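Local coordinates for gamma-glutamyltransferase 1 Threonine peptidase. MEROPS family T03 (Pseudomonas nitroreducens, PDB 7D9E), which catalyses transfer of the gamma-glutamyl group from donors such as glutathione to amino acids, including transpeptidation used for theanine synthesis, or to water, at the interface of chains A and B. Sequence-based numbering; all coordinates share one arbitrary frame. Chains: chain A, Gamma-glutamyltransferase 1 Threonine peptidase. MEROPS family T03; chain B, Gamma-glutamyltransferase 1 Threonine peptidase. MEROPS family T03.

Contact 1: the interface of chains A and B. Residues chain A 67-68, 70, 164, 166-167; chain B 2, 24, 186.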
ATOM      1  N   THR A  67      -3.865  16.220  -4.772  1.00 17.35           N
ATOM      2  CA  THR A  67      -2.844  16.849  -3.945  1.00 16.20           C
ATOM      3  C   THR A  67      -1.645  15.965  -3.658  1.00 15.57           C
ATOM      4  O   THR A  67      -0.630  16.489  -3.188  1.00 15.97           O
ATOM      5  CB  THR A  67      -3.438  17.343  -2.613  1.00 15.60           C
ATOM      6  OG1 THR A  67      -3.824  16.218  -1.812  1.00 16.59           O
ATOM      7  CG2 THR A  67      -4.640  18.250  -2.866  1.00 19.00           C
ATOM      8  N   TYR A  68      -1.725  14.652  -3.939  1.00 15.11           N
ATOM      9  CA  TYR A  68      -0.607  13.833  -3.500  1.00 15.06           C
ATOM     10  C   TYR A  68      -0.385  12.957  -4.787  1.00 17.22           C
ATOM     11  O   TYR A  68      -0.411  11.724  -4.710  1.00 15.72           O
ATOM     12  CB  TYR A  68      -1.071  12.936  -2.402  1.00 16.87           C
ATOM     13  CG  TYR A  68      -0.022  12.375  -1.458  1.00 13.93           C
ATOM     14  CD1 TYR A  68       0.336  13.122  -0.359  1.00 14.42           C
ATOM     15  CD2 TYR A  68       0.743  11.278  -1.746  1.00 19.23           C
ATOM     16  CE1 TYR A  68       1.267  12.686   0.545  1.00 17.35           C
ATOM     17  CE2 TYR A  68       1.742  10.850  -0.857  1.00 21.76           C
ATOM     18  CZ  TYR A  68       1.992  11.579   0.280  1.00 17.24           C
ATOM     19  OH  TYR A  68       2.967  11.225   1.192  1.00 18.44           O
ATOM     20  N   GLU A  70       1.985  11.858  -6.470  1.00 15.13           N
ATOM     21  CA  GLU A  70       3.008  10.823  -6.475  1.00 15.68           C
ATOM     22  C   GLU A  70       2.423   9.454  -6.162  1.00 15.29           C
ATOM     23  O   GLU A  70       3.029   8.434  -6.521  1.00 16.68           O
ATOM     24  CB  GLU A  70       4.135  11.191  -5.513  1.00 16.36           C
ATOM     25  CG  GLU A  70       3.736  11.403  -4.068  1.00 18.93           C
ATOM     26  CD  GLU A  70       3.400  12.849  -3.709  1.00 17.12           C
ATOM     27  OE1 GLU A  70       2.645  13.507  -4.469  1.00 16.52           O
ATOM     28  OE2 GLU A  70       3.915  13.323  -2.662  1.00 19.66           O
ATOM     29  N   ALA A 164       4.625  20.296  -1.407  1.00 17.05           N
ATOM     30  CA  ALA A 164       5.476  20.038  -0.259  1.00 19.18           C
ATOM     31  C   ALA A 164       6.933  19.805  -0.662  1.00 20.30           C
ATOM     32  O   ALA A 164       7.235  19.379  -1.779  1.00 18.00           O
ATOM     33  CB  ALA A 164       4.946  18.798   0.470  1.00 19.11           C
ATOM     34  N   GLN A 166       9.015  17.445   0.503  1.00 21.41           N
ATOM     35  CA  GLN A 166       9.293  16.036   0.249  1.00 20.12           C
ATOM     36  C   GLN A 166       8.685  15.595  -1.070  1.00 18.67           C
ATOM     37  O   GLN A 166       9.260  14.760  -1.783  1.00 21.47           O
ATOM     38  CB  GLN A 166       8.735  15.164   1.389  1.00 24.83           C
ATOM     39  N   GLN A 167       7.528  16.164  -1.418  1.00 17.76           N
ATOM     40  CA  GLN A 167       6.869  15.851  -2.672  1.00 17.19           C
ATOM     41  C   GLN A 167       7.737  16.261  -3.855  1.00 17.82           C
ATOM     42  O   GLN A 167       7.856  15.528  -4.853  1.00 17.78           O
ATOM     43  CB  GLN A 167       5.547  16.618  -2.683  1.00 17.98           C
ATOM     44  CG  GLN A 167       4.684  16.412  -3.869  1.00 18.70           C
ATOM     45  CD  GLN A 167       3.342  17.063  -3.672  1.00 24.78           C
ATOM     46  OE1 GLN A 167       3.255  18.205  -3.204  1.00 20.24           O
ATOM     47  NE2 GLN A 167       2.277  16.306  -3.916  1.00 19.35           N
TER
ATOM     48  N   THR B   2       0.252   5.493  -0.934  1.00 15.82           N
ATOM     49  CA  THR B   2      -0.075   6.254   0.269  1.00 15.51           C
ATOM     50  C   THR B   2      -1.232   5.551   0.960  1.00 14.79           C
ATOM     51  O   THR B   2      -1.874   4.667   0.391  1.00 15.76           O
ATOM     52  CB  THR B   2      -0.370   7.719  -0.042  1.00 17.24           C
ATOM     53  OG1 THR B   2      -0.391   8.463   1.170  1.00 20.38           O
ATOM     54  CG2 THR B   2      -1.693   7.919  -0.771  1.00 19.01           C
ATOM     55  N   PHE B  24       4.895   8.753  -8.804  1.00 17.38           N
ATOM     56  CA  PHE B  24       4.460   9.299 -10.082  1.00 16.22           C
ATOM     57  C   PHE B  24       4.308   8.220 -11.149  1.00 16.32           C
ATOM     58  O   PHE B  24       4.143   8.538 -12.339  1.00 17.20           O
ATOM     59  CB  PHE B  24       5.357  10.454 -10.522  1.00 18.14           C
ATOM     60  CG  PHE B  24       5.330  11.640  -9.574  1.00 15.69           C
ATOM     61  CD1 PHE B  24       4.294  12.570  -9.637  1.00 17.83           C
ATOM     62  CD2 PHE B  24       6.332  11.824  -8.636  1.00 15.75           C
ATOM     63  CE1 PHE B  24       4.285  13.666  -8.772  1.00 17.69           C
ATOM     64  CE2 PHE B  24       6.318  12.912  -7.783  1.00 17.77           C
ATOM     65  CZ  PHE B  24       5.309  13.836  -7.869  1.00 19.70           C
ATOM     66  N   ARG B 186       4.330  13.979   5.864  1.00 15.64           N
ATOM     67  CA  ARG B 186       3.684  15.274   6.039  1.00 15.46           C
ATOM     68  C   ARG B 186       2.208  15.112   6.389  1.00 16.18           C
ATOM     69  O   ARG B 186       1.396  16.023   6.188  1.00 19.06           O
ATOM     70  CB  ARG B 186       3.888  16.135   4.793  1.00 19.10           C
ATOM     71  CG  ARG B 186       3.155  15.640   3.544  1.00 18.14           C
ATOM     72  CD  ARG B 186       3.481  16.572   2.399  1.00 21.18           C
ATOM     73  NE  ARG B 186       2.898  16.222   1.103  1.00 19.93           N
ATOM     74  CZ  ARG B 186       3.399  15.344   0.232  1.00 17.95           C
ATOM     75  NH1 ARG B 186       4.481  14.648   0.502  1.00 20.11           N
ATOM     76  NH2 ARG B 186       2.771  15.167  -0.916  1.00 19.81           N
TER
HETATM   77  O   HOH W   1       2.856  12.082   3.929  1.00 18.78           O
HETATM   78  O   HOH W   2       0.354  16.994  -0.676  1.00 20.56           O
HETATM   79  O   HOH W   3       2.189   8.520   2.150  1.00 22.42           O

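Contact 2: the interface of chains A and B. Residues chain A 79, 94, 268-269; chain B 72-74.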
ATOM      1  N   PHE A  79      -6.455  -1.101  -2.335  1.00 13.90           N
ATOM      2  CA  PHE A  79      -7.221  -2.007  -1.498  1.00 14.64           C
ATOM      3  C   PHE A  79      -7.872  -1.182  -0.396  1.00 14.88           C
ATOM      4  O   PHE A  79      -7.251  -0.273   0.165  1.00 15.35           O
ATOM      5  CB  PHE A  79      -6.334  -3.017  -0.787  1.00 15.62           C
ATOM      6  CG  PHE A  79      -5.573  -3.954  -1.684  1.00 16.65           C
ATOM      7  CD1 PHE A  79      -6.188  -4.621  -2.709  1.00 18.93           C
ATOM      8  CD2 PHE A  79      -4.233  -4.195  -1.448  1.00 20.75           C
ATOM      9  CE1 PHE A  79      -5.472  -5.495  -3.523  1.00 17.84           C
ATOM     10  CE2 PHE A  79      -3.514  -5.078  -2.246  1.00 22.72           C
ATOM     11  CZ  PHE A  79      -4.152  -5.733  -3.293  1.00 19.56           C
ATOM     12  N   ARG A  94      -7.280  -3.490  -7.238  1.00 15.56           N
ATOM     13  CA  ARG A  94      -5.950  -3.619  -7.799  1.00 15.20           C
ATOM     14  C   ARG A  94      -6.021  -3.666  -9.319  1.00 15.29           C
ATOM     15  O   ARG A  94      -6.973  -4.190  -9.904  1.00 16.67           O
ATOM     16  CB  ARG A  94      -5.362  -4.936  -7.271  1.00 18.01           C
ATOM     17  CG  ARG A  94      -3.944  -5.325  -7.684  1.00 20.94           C
ATOM     18  CD  ARG A  94      -2.907  -4.406  -7.189  1.00 20.60           C
ATOM     19  NE  ARG A  94      -1.592  -5.073  -7.096  1.00 19.18           N
ATOM     20  CZ  ARG A  94      -0.486  -4.435  -6.749  1.00 16.83           C
ATOM     21  NH1 ARG A  94      -0.557  -3.158  -6.467  1.00 18.51           N
ATOM     22  NH2 ARG A  94       0.683  -5.065  -6.707  1.00 17.71           N
ATOM     23  N   PRO A 268      -5.006 -10.735  -3.554  1.00 17.91           N
ATOM     24  CA  PRO A 268      -3.635 -10.684  -4.060  1.00 18.63           C
ATOM     25  C   PRO A 268      -2.632  -9.855  -3.267  1.00 18.44           C
ATOM     26  O   PRO A 268      -1.524  -9.639  -3.768  1.00 19.45           O
ATOM     27  CB  PRO A 268      -3.830 -10.082  -5.456  1.00 18.68           C
ATOM     28  CG  PRO A 268      -4.945  -9.137  -5.258  1.00 18.42           C
ATOM     29  CD  PRO A 268      -5.908  -9.871  -4.348  1.00 20.54           C
ATOM     30  N   SER A 269      -2.979  -9.412  -2.064  1.00 17.04           N
ATOM     31  CA  SER A 269      -1.962  -8.938  -1.139  1.00 17.46           C
ATOM     32  C   SER A 269      -1.288 -10.117  -0.464  1.00 20.03           C
ATOM     33  O   SER A 269      -1.951 -11.064  -0.020  1.00 19.80           O
ATOM     34  CB  SER A 269      -2.531  -8.021  -0.066  1.00 20.11           C
ATOM     35  OG  SER A 269      -1.422  -7.539   0.705  1.00 19.77           O
TER
ATOM     36  N   SER B  72       0.789  -7.894  -4.329  1.00 15.32           N
ATOM     37  CA  SER B  72       1.043  -6.641  -3.635  1.00 14.22           C
ATOM     38  C   SER B  72       1.561  -6.930  -2.238  1.00 15.71           C
ATOM     39  O   SER B  72       1.451  -8.049  -1.727  1.00 17.50           O
ATOM     40  CB  SER B  72      -0.253  -5.853  -3.558  1.00 16.66           C
ATOM     41  OG  SER B  72      -0.070  -4.597  -2.943  1.00 17.62           O
ATOM     42  N   SER B  73       2.133  -5.891  -1.636  1.00 15.80           N
ATOM     43  CA  SER B  73       2.424  -5.898  -0.210  1.00 16.09           C
ATOM     44  C   SER B  73       1.498  -4.986   0.570  1.00 16.70           C
ATOM     45  O   SER B  73       1.626  -4.899   1.793  1.00 16.18           O
ATOM     46  CB  SER B  73       3.872  -5.472   0.036  1.00 17.47           C
ATOM     47  OG  SER B  73       4.795  -6.346  -0.623  1.00 18.08           O
ATOM     48  N   MET B  74       0.587  -4.289  -0.093  1.00 15.53           N
ATOM     49  CA  MET B  74      -0.243  -3.278   0.580  1.00 16.04           C
ATOM     50  C   MET B  74      -1.178  -4.000   1.551  1.00 16.59           C
ATOM     51  O   MET B  74      -1.768  -5.034   1.226  1.00 17.10           O
ATOM     52  CB  MET B  74      -1.036  -2.584  -0.510  1.00 17.20           C
ATOM     53  CG  MET B  74      -0.232  -1.504  -1.245  1.00 17.25           C
ATOM     54  SD  MET B  74      -1.177  -0.485  -2.387  1.00 19.39           S
ATOM     55  CE  MET B  74      -1.952  -1.642  -3.457  1.00 24.13           C
TER

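Contact 3: the interface of chains A and B. Residues chain A 69, 184, 188; chain B 24, 29, 34, 36.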
ATOM      1  N   PRO A  69      -0.182  13.573  -5.962  1.00 16.91           N
ATOM      2  CA  PRO A  69      -0.161  12.795  -7.221  1.00 15.36           C
ATOM      3  C   PRO A  69       0.980  11.785  -7.335  1.00 16.46           C
ATOM      4  O   PRO A  69       0.953  10.927  -8.249  1.00 18.20           O
ATOM      5  CB  PRO A  69      -0.013  13.878  -8.302  1.00 19.60           C
ATOM      6  CG  PRO A  69       0.602  15.037  -7.592  1.00 21.12           C
ATOM      7  CD  PRO A  69      -0.024  15.008  -6.213  1.00 17.87           C
ATOM      8  N   PHE A 184       5.821  13.450 -18.727  1.00 23.21           N
ATOM      9  CA  PHE A 184       5.674  13.862 -17.337  1.00 22.36           C
ATOM     10  C   PHE A 184       5.964  15.342 -17.148  1.00 24.63           C
ATOM     11  O   PHE A 184       5.213  16.051 -16.467  1.00 27.13           O
ATOM     12  CB  PHE A 184       6.635  13.042 -16.478  1.00 21.44           C
ATOM     13  CG  PHE A 184       6.568  13.365 -15.014  1.00 19.30           C
ATOM     14  CD1 PHE A 184       5.459  13.025 -14.268  1.00 17.55           C
ATOM     15  CD2 PHE A 184       7.635  13.982 -14.373  1.00 23.03           C
ATOM     16  CE1 PHE A 184       5.398  13.295 -12.907  1.00 19.35           C
ATOM     17  CE2 PHE A 184       7.576  14.255 -13.014  1.00 21.50           C
ATOM     18  CZ  PHE A 184       6.462  13.912 -12.279  1.00 20.39           C
ATOM     19  N   PHE A 188       3.783  18.106 -14.971  1.00 23.11           N
ATOM     20  CA  PHE A 188       4.241  18.271 -13.590  1.00 22.57           C
ATOM     21  C   PHE A 188       5.500  19.113 -13.509  1.00 21.55           C
ATOM     22  O   PHE A 188       6.063  19.281 -12.420  1.00 23.68           O
ATOM     23  CB  PHE A 188       4.382  16.895 -12.941  1.00 21.15           C
ATOM     24  CG  PHE A 188       3.065  16.236 -12.741  1.00 21.95           C
ATOM     25  CD1 PHE A 188       2.483  15.488 -13.751  1.00 22.47           C
ATOM     26  CD2 PHE A 188       2.351  16.415 -11.564  1.00 23.63           C
ATOM     27  CE1 PHE A 188       1.236  14.909 -13.580  1.00 21.96           C
ATOM     28  CE2 PHE A 188       1.111  15.851 -11.402  1.00 22.56           C
ATOM     29  CZ  PHE A 188       0.537  15.098 -12.404  1.00 24.61           C
TER
ATOM     30  N   PHE B  24       4.895   8.753  -8.804  1.00 17.38           N
ATOM     31  CA  PHE B  24       4.460   9.299 -10.082  1.00 16.22           C
ATOM     32  C   PHE B  24       4.308   8.220 -11.149  1.00 16.32           C
ATOM     33  O   PHE B  24       4.143   8.538 -12.339  1.00 17.20           O
ATOM     34  CB  PHE B  24       5.357  10.454 -10.522  1.00 18.14           C
ATOM     35  CG  PHE B  24       5.330  11.640  -9.574  1.00 15.69           C
ATOM     36  CD1 PHE B  24       4.294  12.570  -9.637  1.00 17.83           C
ATOM     37  CD2 PHE B  24       6.332  11.824  -8.636  1.00 15.75           C
ATOM     38  CE1 PHE B  24       4.285  13.666  -8.772  1.00 17.69           C
ATOM     39  CE2 PHE B  24       6.318  12.912  -7.783  1.00 17.77           C
ATOM     40  CZ  PHE B  24       5.309  13.836  -7.869  1.00 19.70           C
ATOM     41  N   VAL B  29       1.289  10.765 -18.561  1.00 19.27           N
ATOM     42  CA  VAL B  29       0.064  11.502 -18.296  1.00 22.11           C
ATOM     43  C   VAL B  29      -0.879  11.327 -19.474  1.00 22.24           C
ATOM     44  O   VAL B  29      -0.469  11.430 -20.633  1.00 23.27           O
ATOM     45  CB  VAL B  29       0.345  12.994 -18.065  1.00 21.88           C
ATOM     46  CG1 VAL B  29      -0.942  13.712 -17.684  1.00 24.13           C
ATOM     47  CG2 VAL B  29       1.400  13.142 -16.993  1.00 23.66           C
ATOM     48  N   GLY B  34      -5.144  14.658 -17.725  1.00 21.09           N
ATOM     49  CA  GLY B  34      -4.324  15.206 -16.669  1.00 19.58           C
ATOM     50  C   GLY B  34      -3.889  14.259 -15.570  1.00 21.49           C
ATOM     51  O   GLY B  34      -3.243  14.717 -14.624  1.00 22.33           O
ATOM     52  N   LEU B  36      -1.897  10.653 -14.095  1.00 16.43           N
ATOM     53  CA  LEU B  36      -0.784   9.744 -14.328  1.00 16.33           C
ATOM     54  C   LEU B  36      -1.265   8.303 -14.381  1.00 18.96           C
ATOM     55  O   LEU B  36      -2.158   7.894 -13.636  1.00 17.48           O
ATOM     56  CB  LEU B  36       0.224   9.838 -13.182  1.00 16.53           C
ATOM     57  CG  LEU B  36       1.056  11.115 -13.261  1.00 18.71           C
ATOM     58  CD1 LEU B  36       1.555  11.535 -11.893  1.00 20.31           C
ATOM     59  CD2 LEU B  36       2.196  10.931 -14.272  1.00 19.81           C
TER

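Contact 4: the interface of chains A and B. Residues chain A 31, 47, 53; chain B 6, 8, 12-14.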
ATOM      1  N   ALA A  31     -12.615  10.580  13.298  1.00 24.13           N
ATOM      2  CA  ALA A  31     -11.207  10.937  13.183  1.00 22.65           C
ATOM      3  C   ALA A  31     -10.674  10.587  11.803  1.00 21.42           C
ATOM      4  O   ALA A  31     -11.170   9.671  11.140  1.00 21.54           O
ATOM      5  CB  ALA A  31     -10.355  10.217  14.232  1.00 25.38           C
ATOM      6  N   LEU A  47     -17.083  14.245   7.619  1.00 28.00           N
ATOM      7  CA  LEU A  47     -17.576  13.708   8.883  1.00 28.55           C
ATOM      8  C   LEU A  47     -18.380  14.749   9.646  1.00 32.83           C
ATOM      9  O   LEU A  47     -19.424  14.433  10.229  1.00 32.26           O
ATOM     10  CB  LEU A  47     -16.402  13.260   9.749  1.00 28.10           C
ATOM     11  CG  LEU A  47     -15.563  12.090   9.254  1.00 26.12           C
ATOM     12  CD1 LEU A  47     -14.370  11.894  10.186  1.00 32.40           C
ATOM     13  CD2 LEU A  47     -16.379  10.844   9.141  1.00 28.38           C
ATOM     14  N   ALA A  53     -17.854   7.011   7.313  1.00 25.66           N
ATOM     15  CA  ALA A  53     -16.440   6.826   7.028  1.00 21.28           C
ATOM     16  C   ALA A  53     -16.210   6.564   5.549  1.00 21.14           C
ATOM     17  O   ALA A  53     -15.167   6.939   5.009  1.00 21.69           O
ATOM     18  CB  ALA A  53     -15.853   5.684   7.862  1.00 22.92           C
TER
ATOM     19  N   ILE B   6      -9.699   6.292   8.510  1.00 16.78           N
ATOM     20  CA  ILE B   6     -10.843   7.091   8.938  1.00 16.84           C
ATOM     21  C   ILE B   6     -11.716   6.257   9.864  1.00 17.96           C
ATOM     22  O   ILE B   6     -11.943   5.068   9.624  1.00 19.59           O
ATOM     23  CB  ILE B   6     -11.685   7.600   7.751  1.00 18.38           C
ATOM     24  CG1 ILE B   6     -10.839   8.532   6.862  1.00 18.65           C
ATOM     25  CG2 ILE B   6     -12.910   8.330   8.203  1.00 19.57           C
ATOM     26  CD1 ILE B   6     -11.423   8.775   5.487  1.00 20.10           C
ATOM     27  N   ASP B   8     -15.590   6.963  11.846  1.00 21.65           N
ATOM     28  CA  ASP B   8     -16.691   7.889  12.067  1.00 23.50           C
ATOM     29  C   ASP B   8     -17.269   7.682  13.464  1.00 26.56           C
ATOM     30  O   ASP B   8     -16.909   6.742  14.171  1.00 27.35           O
ATOM     31  CB  ASP B   8     -17.733   7.810  10.939  1.00 27.63           C
ATOM     32  CG  ASP B   8     -18.561   6.530  10.954  1.00 30.20           C
ATOM     33  OD1 ASP B   8     -18.725   5.890  12.007  1.00 29.75           O
ATOM     34  OD2 ASP B   8     -19.042   6.156   9.868  1.00 30.16           O
ATOM     35  N   ASN B  12     -17.711   3.106  12.534  1.00 25.50           N
ATOM     36  CA  ASN B  12     -17.309   2.537  11.258  1.00 22.35           C
ATOM     37  C   ASN B  12     -15.902   3.006  10.920  1.00 23.20           C
ATOM     38  O   ASN B  12     -15.496   4.118  11.260  1.00 23.97           O
ATOM     39  CB  ASN B  12     -18.245   3.012  10.156  1.00 26.10           C
ATOM     40  CG  ASN B  12     -19.672   2.667  10.412  1.00 28.70           C
ATOM     41  OD1 ASN B  12     -19.992   1.554  10.855  1.00 29.42           O
ATOM     42  ND2 ASN B  12     -20.555   3.645  10.217  1.00 34.50           N
ATOM     43  N   ALA B  13     -15.158   2.151  10.236  1.00 19.34           N
ATOM     44  CA  ALA B  13     -13.769   2.440   9.930  1.00 20.66           C
ATOM     45  C   ALA B  13     -13.456   2.091   8.488  1.00 19.00           C
ATOM     46  O   ALA B  13     -13.966   1.120   7.934  1.00 19.84           O
ATOM     47  CB  ALA B  13     -12.827   1.664  10.865  1.00 21.83           C
ATOM     48  N   VAL B  14     -12.585   2.897   7.887  1.00 17.90           N
ATOM     49  CA  VAL B  14     -12.015   2.633   6.571  1.00 17.58           C
ATOM     50  C   VAL B  14     -10.499   2.756   6.670  1.00 17.96           C
ATOM     51  O   VAL B  14      -9.981   3.756   7.189  1.00 17.75           O
ATOM     52  CB  VAL B  14     -12.555   3.595   5.493  1.00 19.37           C
ATOM     53  CG1 VAL B  14     -11.766   3.418   4.172  1.00 20.72           C
ATOM     54  CG2 VAL B  14     -14.035   3.400   5.262  1.00 21.03           C
TER

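Contact 1: the interface of chains A and B
B:Arg186 reaches A:Tyr68 and A:Glu70 with its CG placed between its own backbone N and carbonyl carbon (chi1 68°) and the chain then extended as far as NE, while A:Tyr68 swings its ring to meet it with CG opposite the backbone N (-158°). This subunit joint of a gamma-glutamyltranspeptidase, an N-terminal nucleophile hydrolase, shows how one arginine can be shared between an aromatic face and a carboxylate. NH2 lies over the CD1-CE1 side of the tyrosine, 3.7 Å from the ring centroid, a cation-pi contact with nearly parallel planes. It also makes a salt bridge to A:Glu70 OE2 at 2.8 Å, almost straight, on the oxygen's syn side and 27° out of the carboxylate plane. OE2 itself sits over the ring centre on that face, so the whole ion pair rests on the tyrosine. A:Gln167 positions the acid: its NE2 donates, in the amide plane, to the syn lone pair of A:Glu70 OE1 at 2.9 Å, and also to A:Thr67 O; A:Ala164 N holds A:Gln167 OE1. A:Ala164 CB presses on B:Arg186 CD, 3.3 Å away. Waters 1 and 3 link the tyrosine hydroxyl to B:Arg186 N and B:Thr2 OG1. B:Phe24 N donates to A:Glu70 O at 3.0 Å, and its ring receives A:Glu70 CA over one face.

Contact 2: the interface of chains A and B
B:Ser72 fits into the corner formed by A:Arg94 and A:Phe79, and its short side chain illustrates how a substrate-binding residue can be held by the neighbouring subunit. Its CB sits above one face of the A:Arg94 guanidinium, offset toward the rim, with NH2 3.4 Å from it. From roughly a right angle to this, A:Phe79 CE2 approaches the same carbon at 3.6 Å. One bond farther out, the hydroxyl OG, turned opposite the backbone N (chi1 -178°), also lies beside A:Phe79 CE2 and accepts from the backbone of its own loop, B:Met74 N to B:Ser72 OG being 2.9 Å and nearly straight. That bond closes a tight turn through B:Ser73. The backbone is secured as well: B:Ser72 N donates to A:Pro268 O at 3.0 Å, part of a short parallel beta bridge between A:Ser269 and B:Ser72. A:Ser269 then adds a side-chain bond, its hydroxyl OG donating to B:Met74 O at 2.6 Å, with the donor tilted 34° from the carbonyl plane. B:Met74 packs by CB on A:Phe79 CD2, at 3.7 Å, and bends at its end to bring the methyl CE near A:Arg94 NH1. In this family A:Arg94 holds the substrate's alpha-carboxylate, and B:Ser72 and B:Ser73 bind the glutamyl moiety and line the DON pocket; both subunits thus build the glutamyl site, chain A probably fixing the shape of the serine loop.

Contact 3: the interface of chains A and B
The carbonyl oxygen of A:Pro69 makes a van der Waals contact with the methyl CD1 of B:Leu36, at 3.7 Å, on the margin of an aromatic and aliphatic cluster that joins the two subunits of this gamma-glutamyltranspeptidase, a member of the N-terminal nucleophile hydrolases. The cluster exemplifies interlocking of branched and flat groups. A:Phe184 turns its ring edge to a face of B:Phe24, with the planes 67° apart and the centroids separated by 5.2 Å; A:Phe184 CE1 comes within 3.5 Å of B:Phe24 CD1. It meets the face opposite the one that receives the backbone of A:Glu70, so the B:Phe24 ring is clasped between two segments of chain A. Having CG opposite its backbone N (chi1 -179°) carries the A:Phe184 ring out from the start of helix 184-188 to make this contact. B:Leu36 divides its two methyls: CD2 lies in plane at the edge of A:Phe184, and CD1 faces A:Phe188 CZ at 3.7 Å while also lying at the edge of B:Phe24. B:Val29 CG2 reaches the rim of A:Phe188 in its plane, 3.8 Å from CE1. Within chain A, the CB of A:Phe188 sits over one face of A:Phe184 toward its rim and probably helps hold the ring's tilt.

Contact 4: the interface of chains A and B
A:Ala53 meets B:Asp8 at the first residue of helix 53-67, and this is the close, directional part of the contact: the backbone N of A:Ala53 donates to the carboxylate oxygen OD2 of B:Asp8 at 2.9 Å. It is a worked case of an acidic side chain capping a helix start, here supplied by the other subunit, and the helix end would probably favour the negative charge. The N-H arrives on the anti side of OD2, 20° out of the carboxylate plane. The syn lone pair of that same oxygen is used by B:Asn12 ND2, at 3.0 Å, so OD2 accepts from both chains. B:Asn12 N donates to OD1 from above the carboxylate plane. Together these bonds fix the rotation of a group that chi1 of 71° has set between its own backbone N and carbonyl carbon. The A:Ala53 methyl belongs to this tight side, 3.9 Å from B:Val14 CG2 and 4.0 Å from B:Ile6 CG2, and the residue hides 56 Å². The backbones also approach where A:Ala31 O lies 3.4 Å from B:Ile6 CA. The fringe is sparser: A:Leu47, touching B:Asp8 CB by CD2 at 3.8 Å, hides 6 Å², as does B:Asn12, and B:Ala13 hides 1 Å². B:Asp8 lies just after strand 2-7, where helices 37-48 and 53-67 of chain A pack on the beta-sheet of the Ntn-hydrolase alpha-beta-beta-alpha sandwich.

The four contacts are spread along one heterodimer interface. Contacts 1 and 3 are neighbours, their C-alpha centres about 12 Å apart, and share B:Phe24; the segment A:Tyr68 to A:Glu70 also runs through both. Contact 2 lies about 20 Å from contact 1, and contact 4 is the most remote from contact 3, at about 29 Å. Helix 53-67 starts in contact 4 and ends in contact 1, while strand 2-7 of chain B serves the same two. The subunits are thus joined at several places around the active site, contacts 3 and 4 having centres about 14 and 19 Å from B:Thr1, which probably steadies it.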